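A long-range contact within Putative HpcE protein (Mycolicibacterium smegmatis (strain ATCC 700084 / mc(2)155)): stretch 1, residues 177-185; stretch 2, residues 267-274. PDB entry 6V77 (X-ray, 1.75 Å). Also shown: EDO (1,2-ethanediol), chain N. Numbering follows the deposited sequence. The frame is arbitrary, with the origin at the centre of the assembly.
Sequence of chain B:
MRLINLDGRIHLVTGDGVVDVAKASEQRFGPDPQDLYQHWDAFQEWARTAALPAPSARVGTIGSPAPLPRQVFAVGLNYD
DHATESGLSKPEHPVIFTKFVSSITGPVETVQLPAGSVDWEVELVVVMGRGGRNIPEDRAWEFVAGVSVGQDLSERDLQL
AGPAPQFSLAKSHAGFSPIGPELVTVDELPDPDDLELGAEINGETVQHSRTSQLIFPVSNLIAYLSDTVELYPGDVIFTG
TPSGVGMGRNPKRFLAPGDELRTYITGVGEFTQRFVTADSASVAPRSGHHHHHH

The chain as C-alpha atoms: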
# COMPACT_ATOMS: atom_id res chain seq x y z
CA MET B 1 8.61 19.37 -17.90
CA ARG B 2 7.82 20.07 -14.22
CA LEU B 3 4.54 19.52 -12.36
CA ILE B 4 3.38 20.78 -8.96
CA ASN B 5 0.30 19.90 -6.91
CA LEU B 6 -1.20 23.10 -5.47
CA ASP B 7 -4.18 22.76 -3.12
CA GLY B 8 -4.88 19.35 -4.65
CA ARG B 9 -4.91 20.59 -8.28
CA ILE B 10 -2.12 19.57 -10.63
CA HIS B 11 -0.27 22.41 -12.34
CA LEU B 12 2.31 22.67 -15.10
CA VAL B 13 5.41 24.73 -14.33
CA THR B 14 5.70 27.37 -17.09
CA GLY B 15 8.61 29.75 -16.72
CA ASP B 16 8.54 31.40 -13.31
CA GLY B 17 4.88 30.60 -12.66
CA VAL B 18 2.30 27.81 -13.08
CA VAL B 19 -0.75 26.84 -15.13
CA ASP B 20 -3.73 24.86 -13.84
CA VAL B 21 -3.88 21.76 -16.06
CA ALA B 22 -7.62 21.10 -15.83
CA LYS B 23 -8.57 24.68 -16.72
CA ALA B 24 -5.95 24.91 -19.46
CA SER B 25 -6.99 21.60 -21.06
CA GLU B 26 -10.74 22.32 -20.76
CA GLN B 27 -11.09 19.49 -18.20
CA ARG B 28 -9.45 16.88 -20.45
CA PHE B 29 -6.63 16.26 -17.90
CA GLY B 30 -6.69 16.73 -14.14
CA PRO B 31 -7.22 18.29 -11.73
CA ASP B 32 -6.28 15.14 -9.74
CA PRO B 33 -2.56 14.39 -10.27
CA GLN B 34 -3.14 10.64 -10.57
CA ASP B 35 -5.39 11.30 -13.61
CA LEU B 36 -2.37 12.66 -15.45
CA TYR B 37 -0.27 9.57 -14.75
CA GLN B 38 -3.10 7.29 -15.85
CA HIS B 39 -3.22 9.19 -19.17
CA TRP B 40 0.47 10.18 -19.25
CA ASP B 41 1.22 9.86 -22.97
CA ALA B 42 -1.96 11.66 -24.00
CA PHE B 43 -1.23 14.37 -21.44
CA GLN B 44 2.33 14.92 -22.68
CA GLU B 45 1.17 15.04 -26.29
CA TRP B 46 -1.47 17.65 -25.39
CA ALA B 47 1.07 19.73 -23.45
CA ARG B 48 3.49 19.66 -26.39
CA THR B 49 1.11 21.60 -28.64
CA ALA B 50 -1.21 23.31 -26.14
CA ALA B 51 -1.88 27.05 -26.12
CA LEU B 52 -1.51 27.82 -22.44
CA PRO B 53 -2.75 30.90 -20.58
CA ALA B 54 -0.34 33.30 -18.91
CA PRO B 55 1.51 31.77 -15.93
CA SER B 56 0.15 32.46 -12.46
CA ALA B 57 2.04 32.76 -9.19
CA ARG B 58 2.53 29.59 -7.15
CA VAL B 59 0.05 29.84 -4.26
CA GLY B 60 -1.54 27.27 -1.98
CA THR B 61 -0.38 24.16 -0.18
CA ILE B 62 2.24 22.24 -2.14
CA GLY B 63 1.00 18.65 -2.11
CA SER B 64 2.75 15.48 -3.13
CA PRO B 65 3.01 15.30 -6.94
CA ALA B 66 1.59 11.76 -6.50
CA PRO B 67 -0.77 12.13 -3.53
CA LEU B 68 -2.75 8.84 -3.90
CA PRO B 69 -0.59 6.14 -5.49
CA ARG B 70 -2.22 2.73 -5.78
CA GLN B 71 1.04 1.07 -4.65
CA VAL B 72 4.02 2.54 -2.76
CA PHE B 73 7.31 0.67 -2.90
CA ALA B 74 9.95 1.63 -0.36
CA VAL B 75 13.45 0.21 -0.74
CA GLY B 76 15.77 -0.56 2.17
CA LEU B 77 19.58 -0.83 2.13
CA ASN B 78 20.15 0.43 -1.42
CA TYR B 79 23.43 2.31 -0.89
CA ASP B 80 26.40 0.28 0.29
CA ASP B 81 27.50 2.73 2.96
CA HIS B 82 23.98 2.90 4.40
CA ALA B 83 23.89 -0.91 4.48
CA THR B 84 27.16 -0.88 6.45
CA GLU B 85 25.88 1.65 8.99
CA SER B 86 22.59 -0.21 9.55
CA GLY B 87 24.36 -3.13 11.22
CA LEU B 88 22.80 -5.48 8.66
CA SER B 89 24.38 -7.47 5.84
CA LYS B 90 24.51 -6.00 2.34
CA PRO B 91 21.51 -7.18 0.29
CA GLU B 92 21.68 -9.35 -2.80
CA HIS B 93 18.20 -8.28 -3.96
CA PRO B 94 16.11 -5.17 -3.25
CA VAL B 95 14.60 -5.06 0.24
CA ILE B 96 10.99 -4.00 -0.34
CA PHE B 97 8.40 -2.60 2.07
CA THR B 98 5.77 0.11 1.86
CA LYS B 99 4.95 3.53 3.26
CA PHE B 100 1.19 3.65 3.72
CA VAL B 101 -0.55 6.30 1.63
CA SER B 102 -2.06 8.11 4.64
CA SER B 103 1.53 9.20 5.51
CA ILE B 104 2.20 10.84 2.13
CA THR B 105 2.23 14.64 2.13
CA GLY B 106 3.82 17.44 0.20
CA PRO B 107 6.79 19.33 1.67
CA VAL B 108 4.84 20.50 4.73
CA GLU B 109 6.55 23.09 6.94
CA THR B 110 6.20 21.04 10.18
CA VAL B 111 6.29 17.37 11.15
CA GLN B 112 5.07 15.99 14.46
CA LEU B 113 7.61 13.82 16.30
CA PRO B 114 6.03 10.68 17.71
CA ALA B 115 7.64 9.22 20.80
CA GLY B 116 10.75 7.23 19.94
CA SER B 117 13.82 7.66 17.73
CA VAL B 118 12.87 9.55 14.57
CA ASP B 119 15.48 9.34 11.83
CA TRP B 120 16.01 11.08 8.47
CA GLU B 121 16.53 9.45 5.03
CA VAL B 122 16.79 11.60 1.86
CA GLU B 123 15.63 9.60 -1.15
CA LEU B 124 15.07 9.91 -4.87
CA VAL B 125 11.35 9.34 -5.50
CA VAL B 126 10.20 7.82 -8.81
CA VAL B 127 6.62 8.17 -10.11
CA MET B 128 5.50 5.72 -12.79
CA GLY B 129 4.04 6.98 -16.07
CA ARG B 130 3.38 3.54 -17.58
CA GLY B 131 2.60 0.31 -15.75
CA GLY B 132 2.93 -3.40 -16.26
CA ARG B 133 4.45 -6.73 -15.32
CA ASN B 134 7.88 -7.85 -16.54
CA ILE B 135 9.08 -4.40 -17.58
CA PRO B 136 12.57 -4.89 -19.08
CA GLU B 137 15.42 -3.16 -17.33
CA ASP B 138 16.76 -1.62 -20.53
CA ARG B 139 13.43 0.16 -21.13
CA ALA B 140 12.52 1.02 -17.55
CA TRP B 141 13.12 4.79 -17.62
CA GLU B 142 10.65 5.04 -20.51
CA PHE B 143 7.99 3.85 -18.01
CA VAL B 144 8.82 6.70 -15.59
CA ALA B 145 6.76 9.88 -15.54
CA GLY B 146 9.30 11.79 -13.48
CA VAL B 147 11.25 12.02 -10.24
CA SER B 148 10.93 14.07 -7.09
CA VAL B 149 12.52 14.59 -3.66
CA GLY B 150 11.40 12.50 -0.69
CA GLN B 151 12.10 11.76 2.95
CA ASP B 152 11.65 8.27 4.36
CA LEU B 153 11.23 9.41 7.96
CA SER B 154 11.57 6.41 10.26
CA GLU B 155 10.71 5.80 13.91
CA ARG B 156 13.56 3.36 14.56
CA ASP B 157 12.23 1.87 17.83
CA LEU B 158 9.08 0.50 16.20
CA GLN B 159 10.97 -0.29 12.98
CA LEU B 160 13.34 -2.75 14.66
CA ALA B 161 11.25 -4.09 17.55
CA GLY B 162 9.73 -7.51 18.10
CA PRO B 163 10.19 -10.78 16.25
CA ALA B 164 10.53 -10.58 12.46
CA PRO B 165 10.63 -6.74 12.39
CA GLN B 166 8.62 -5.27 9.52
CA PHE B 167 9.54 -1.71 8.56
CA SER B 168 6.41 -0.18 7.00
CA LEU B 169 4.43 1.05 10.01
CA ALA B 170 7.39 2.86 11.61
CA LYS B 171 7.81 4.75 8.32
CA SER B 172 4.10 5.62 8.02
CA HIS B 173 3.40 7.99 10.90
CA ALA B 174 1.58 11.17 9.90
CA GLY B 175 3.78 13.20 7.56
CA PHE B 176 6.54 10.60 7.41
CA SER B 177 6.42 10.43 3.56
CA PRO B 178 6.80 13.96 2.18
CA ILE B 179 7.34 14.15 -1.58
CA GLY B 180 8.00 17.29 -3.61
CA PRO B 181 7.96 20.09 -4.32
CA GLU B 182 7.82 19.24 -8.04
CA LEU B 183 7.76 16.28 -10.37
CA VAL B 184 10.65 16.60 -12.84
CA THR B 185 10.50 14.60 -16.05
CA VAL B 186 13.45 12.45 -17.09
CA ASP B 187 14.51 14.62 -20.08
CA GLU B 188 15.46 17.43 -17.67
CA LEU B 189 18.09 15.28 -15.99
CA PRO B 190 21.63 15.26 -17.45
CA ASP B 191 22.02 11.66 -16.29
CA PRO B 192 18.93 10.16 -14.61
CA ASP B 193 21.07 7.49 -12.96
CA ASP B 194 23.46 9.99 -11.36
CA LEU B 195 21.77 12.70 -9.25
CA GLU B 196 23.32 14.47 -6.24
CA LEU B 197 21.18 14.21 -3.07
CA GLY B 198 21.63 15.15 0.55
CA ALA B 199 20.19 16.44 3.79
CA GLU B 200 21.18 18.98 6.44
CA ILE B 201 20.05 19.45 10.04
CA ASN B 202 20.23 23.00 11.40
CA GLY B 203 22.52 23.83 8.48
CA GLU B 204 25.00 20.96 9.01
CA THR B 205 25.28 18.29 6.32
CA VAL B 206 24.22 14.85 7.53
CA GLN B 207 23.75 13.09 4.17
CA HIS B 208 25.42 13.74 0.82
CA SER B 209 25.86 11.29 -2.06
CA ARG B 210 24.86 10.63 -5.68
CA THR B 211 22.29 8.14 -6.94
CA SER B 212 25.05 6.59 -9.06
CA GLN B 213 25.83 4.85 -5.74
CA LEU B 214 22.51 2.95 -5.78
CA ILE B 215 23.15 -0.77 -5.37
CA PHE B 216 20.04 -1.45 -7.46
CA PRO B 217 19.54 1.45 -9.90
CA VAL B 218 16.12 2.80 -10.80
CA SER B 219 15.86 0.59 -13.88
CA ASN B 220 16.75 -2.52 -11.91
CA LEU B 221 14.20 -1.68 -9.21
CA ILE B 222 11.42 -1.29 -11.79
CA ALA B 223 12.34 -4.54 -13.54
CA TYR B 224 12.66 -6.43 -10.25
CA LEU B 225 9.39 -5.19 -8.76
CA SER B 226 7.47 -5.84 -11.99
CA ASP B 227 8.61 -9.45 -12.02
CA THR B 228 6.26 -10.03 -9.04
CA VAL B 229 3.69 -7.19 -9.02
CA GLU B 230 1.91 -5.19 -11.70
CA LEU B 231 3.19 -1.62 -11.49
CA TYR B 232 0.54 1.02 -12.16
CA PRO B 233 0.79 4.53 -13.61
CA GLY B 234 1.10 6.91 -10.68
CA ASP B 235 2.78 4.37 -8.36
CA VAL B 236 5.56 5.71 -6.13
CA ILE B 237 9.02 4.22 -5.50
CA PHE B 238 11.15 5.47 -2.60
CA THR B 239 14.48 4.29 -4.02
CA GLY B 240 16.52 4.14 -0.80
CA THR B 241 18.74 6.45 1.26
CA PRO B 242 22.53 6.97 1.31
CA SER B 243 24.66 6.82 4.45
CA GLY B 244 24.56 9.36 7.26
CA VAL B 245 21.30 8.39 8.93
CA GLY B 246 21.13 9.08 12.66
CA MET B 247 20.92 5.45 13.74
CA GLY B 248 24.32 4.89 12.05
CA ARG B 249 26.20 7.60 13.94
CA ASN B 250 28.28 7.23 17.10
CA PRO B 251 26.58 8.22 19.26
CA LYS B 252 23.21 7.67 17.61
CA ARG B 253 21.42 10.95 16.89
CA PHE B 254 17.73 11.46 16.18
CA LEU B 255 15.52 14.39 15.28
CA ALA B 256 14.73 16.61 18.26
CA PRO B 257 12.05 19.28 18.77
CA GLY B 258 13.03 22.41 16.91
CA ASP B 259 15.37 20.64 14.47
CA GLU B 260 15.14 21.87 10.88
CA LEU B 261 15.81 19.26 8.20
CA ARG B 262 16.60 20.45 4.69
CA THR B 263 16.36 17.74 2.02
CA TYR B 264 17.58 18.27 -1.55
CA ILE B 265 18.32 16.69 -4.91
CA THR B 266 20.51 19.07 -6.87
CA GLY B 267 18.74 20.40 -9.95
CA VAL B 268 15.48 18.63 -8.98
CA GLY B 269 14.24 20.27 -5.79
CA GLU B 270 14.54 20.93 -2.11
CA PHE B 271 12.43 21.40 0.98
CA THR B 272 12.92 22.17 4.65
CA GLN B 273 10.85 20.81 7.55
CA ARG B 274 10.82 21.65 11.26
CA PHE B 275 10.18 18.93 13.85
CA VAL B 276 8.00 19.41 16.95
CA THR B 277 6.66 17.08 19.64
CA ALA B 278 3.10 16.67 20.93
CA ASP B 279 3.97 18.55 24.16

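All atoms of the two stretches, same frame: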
# COMPACT_ATOMS: atom_id res chain seq x y z
N SER B 177 6.09 10.66 4.97
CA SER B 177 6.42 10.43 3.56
C SER B 177 6.20 11.69 2.73
O SER B 177 5.38 11.70 1.81
CB SER B 177 5.60 9.27 3.00
OG SER B 177 5.64 8.19 3.91
N PRO B 178 6.92 12.77 3.02
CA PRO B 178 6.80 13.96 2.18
C PRO B 178 7.47 13.74 0.83
O PRO B 178 8.56 13.15 0.75
CB PRO B 178 7.51 15.05 2.99
CG PRO B 178 8.61 14.29 3.70
CD PRO B 178 7.96 12.94 4.07
N ILE B 179 6.83 14.23 -0.22
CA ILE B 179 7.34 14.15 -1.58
C ILE B 179 7.12 15.51 -2.23
O ILE B 179 6.03 16.08 -2.12
CB ILE B 179 6.61 13.07 -2.42
CG1 ILE B 179 6.62 11.72 -1.71
CG2 ILE B 179 7.24 12.98 -3.84
CD1 ILE B 179 5.70 10.68 -2.38
N GLY B 180 8.14 16.02 -2.92
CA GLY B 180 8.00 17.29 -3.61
C GLY B 180 9.29 18.08 -3.63
O GLY B 180 10.37 17.56 -3.33
N PRO B 181 9.21 19.37 -4.01
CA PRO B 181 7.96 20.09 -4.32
C PRO B 181 7.39 19.80 -5.71
O PRO B 181 6.19 19.98 -5.90
CB PRO B 181 8.39 21.56 -4.23
CG PRO B 181 9.83 21.54 -4.63
CD PRO B 181 10.37 20.27 -4.01
N GLU B 182 8.22 19.37 -6.64
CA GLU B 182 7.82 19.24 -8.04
C GLU B 182 8.16 17.88 -8.58
O GLU B 182 9.11 17.24 -8.14
CB GLU B 182 8.50 20.31 -8.91
CG GLU B 182 8.04 21.68 -8.56
CD GLU B 182 8.81 22.79 -9.25
OE1 GLU B 182 9.87 22.55 -9.87
OE2 GLU B 182 8.33 23.93 -9.14
N LEU B 183 7.37 17.43 -9.56
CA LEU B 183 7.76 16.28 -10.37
C LEU B 183 8.58 16.81 -11.52
O LEU B 183 8.18 17.79 -12.17
CB LEU B 183 6.54 15.53 -10.89
CG LEU B 183 6.85 14.21 -11.61
CD1 LEU B 183 7.12 13.12 -10.61
CD2 LEU B 183 5.69 13.82 -12.51
N VAL B 184 9.72 16.17 -11.79
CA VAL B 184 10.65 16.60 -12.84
C VAL B 184 10.79 15.46 -13.84
O VAL B 184 11.19 14.36 -13.46
CB VAL B 184 12.02 16.98 -12.27
CG1 VAL B 184 12.93 17.54 -13.37
CG2 VAL B 184 11.86 18.00 -11.14
N THR B 185 10.45 15.71 -15.11
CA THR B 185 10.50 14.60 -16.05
C THR B 185 11.95 14.26 -16.40
O THR B 185 12.87 15.05 -16.19
CB THR B 185 9.70 14.92 -17.32
OG1 THR B 185 10.20 16.10 -17.95
CG2 THR B 185 8.22 15.09 -17.01
N GLY B 267 19.38 20.25 -8.66
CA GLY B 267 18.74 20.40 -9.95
C GLY B 267 17.32 19.86 -10.03
O GLY B 267 16.66 20.07 -11.07
N VAL B 268 16.83 19.18 -9.00
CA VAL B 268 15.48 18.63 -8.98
C VAL B 268 14.59 19.38 -7.98
O VAL B 268 13.50 19.81 -8.32
CB VAL B 268 15.50 17.12 -8.67
CG1 VAL B 268 14.08 16.61 -8.35
CG2 VAL B 268 16.10 16.36 -9.86
N GLY B 269 15.06 19.55 -6.74
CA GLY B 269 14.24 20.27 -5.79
C GLY B 269 14.83 20.25 -4.40
O GLY B 269 15.83 19.58 -4.12
N GLU B 270 14.19 21.01 -3.52
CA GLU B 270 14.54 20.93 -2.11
C GLU B 270 13.34 21.29 -1.26
O GLU B 270 12.41 21.96 -1.72
CB GLU B 270 15.71 21.87 -1.77
CG GLU B 270 15.34 23.33 -1.86
CD GLU B 270 16.43 24.21 -1.28
OE1 GLU B 270 17.33 24.58 -2.05
OE2 GLU B 270 16.40 24.49 -0.07
N PHE B 271 13.39 20.90 0.02
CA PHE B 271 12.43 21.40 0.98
C PHE B 271 13.01 21.32 2.38
O PHE B 271 13.91 20.53 2.66
CB PHE B 271 11.08 20.66 0.90
CG PHE B 271 11.13 19.15 1.04
CD1 PHE B 271 11.12 18.54 2.29
CD2 PHE B 271 11.04 18.33 -0.10
CE1 PHE B 271 11.11 17.14 2.42
CE2 PHE B 271 11.04 16.95 0.00
CZ PHE B 271 11.06 16.34 1.26
N THR B 272 12.46 22.14 3.27
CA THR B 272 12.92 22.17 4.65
C THR B 272 11.73 21.98 5.59
O THR B 272 10.66 22.56 5.38
CB THR B 272 13.66 23.49 4.97
OG1 THR B 272 14.80 23.61 4.11
CG2 THR B 272 14.14 23.50 6.42
N GLN B 273 11.91 21.14 6.60
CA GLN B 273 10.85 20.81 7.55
C GLN B 273 11.36 20.99 8.96
O GLN B 273 12.51 20.66 9.26
CB GLN B 273 10.38 19.37 7.37
CG GLN B 273 9.89 19.10 5.97
CD GLN B 273 9.31 17.72 5.85
OE1 GLN B 273 10.05 16.74 5.91
NE2 GLN B 273 7.98 17.63 5.76
N ARG B 274 10.49 21.50 9.84
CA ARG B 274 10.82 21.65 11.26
C ARG B 274 10.07 20.60 12.07
O ARG B 274 8.89 20.34 11.82
CB ARG B 274 10.47 23.06 11.75
C1 EDO N . 17.95 21.93 -5.02
O1 EDO N . 19.04 22.45 -4.25
C2 EDO N . 18.03 22.47 -6.44
O2 EDO N . 19.39 22.36 -6.89
O HOH W 1 11.13 18.68 -6.89

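The residues that touch are at least 84 apart in sequence, and the two stretches pack mainly through apolar side chains, burying 375 Å² between them. No direct hydrogen bond links them. The strand at 177-180 and the strand at 269-274 run at 140° to each other, closer to antiparallel than parallel, but their axes approach only to 8.1 Å. That is too wide for backbone pairing, so side chains fill the gap.

S177, at the start of stretch 1, is out of reach of the second strand, and contact begins at P178, whose CA-to-CB bond points toward it. The proline ring meets two residues that also point toward stretch 1. Its CG lies 4.0 Å from CE1 of F271, an apolar contact made obliquely to the aromatic ring, and 3.6 Å from OE1 of Q273. The NE2 of Q273 is hydrogen-bonded elsewhere in the structure. I179 follows the alternation of an extended chain and points away.

At G180 the backbone itself becomes the contact surface. Its carbonyl O sits 3.4 Å from CD2 of F271, near the plane of the ring, where the slightly positive aromatic C-H edge suits a carbonyl oxygen. The phi/psi angles of G180, 147/-167°, would jam a CB against the preceding carbonyl, which by itself calls for glycine.

The chain then turns a corner at P181, which is preceded by a cis peptide bond. CD of P181 packs 3.5 Å from the carbonyl O of E270 and 4.4 Å from CD2 of F271, again at the ring edge. The CA of G269 is 4.3 Å from P181 CD; a CB at G269 would point toward stretch 1 and come within a tight 3.1 Å of that same CD atom, so the absence of a side chain leaves room for the P181 ring.

Beyond the corner, a water molecule provides a polar link. The water O accepts a hydrogen bond from E182 N (3.0 Å) and donates one to V268 O (3.0 Å), joining the two backbones across a gap they do not bridge directly. The side chain of E182 takes no part, its carboxylate oxygens being hydrogen-bonded elsewhere in the structure.

L183 points away, whereas V184 points toward stretch 2 and closes the interface. Its CG2 lies 3.8 Å from CG1 of V268, a contact between two buried aliphatic side chains, and 3.7 Å from V268 O. T185 is again out of reach.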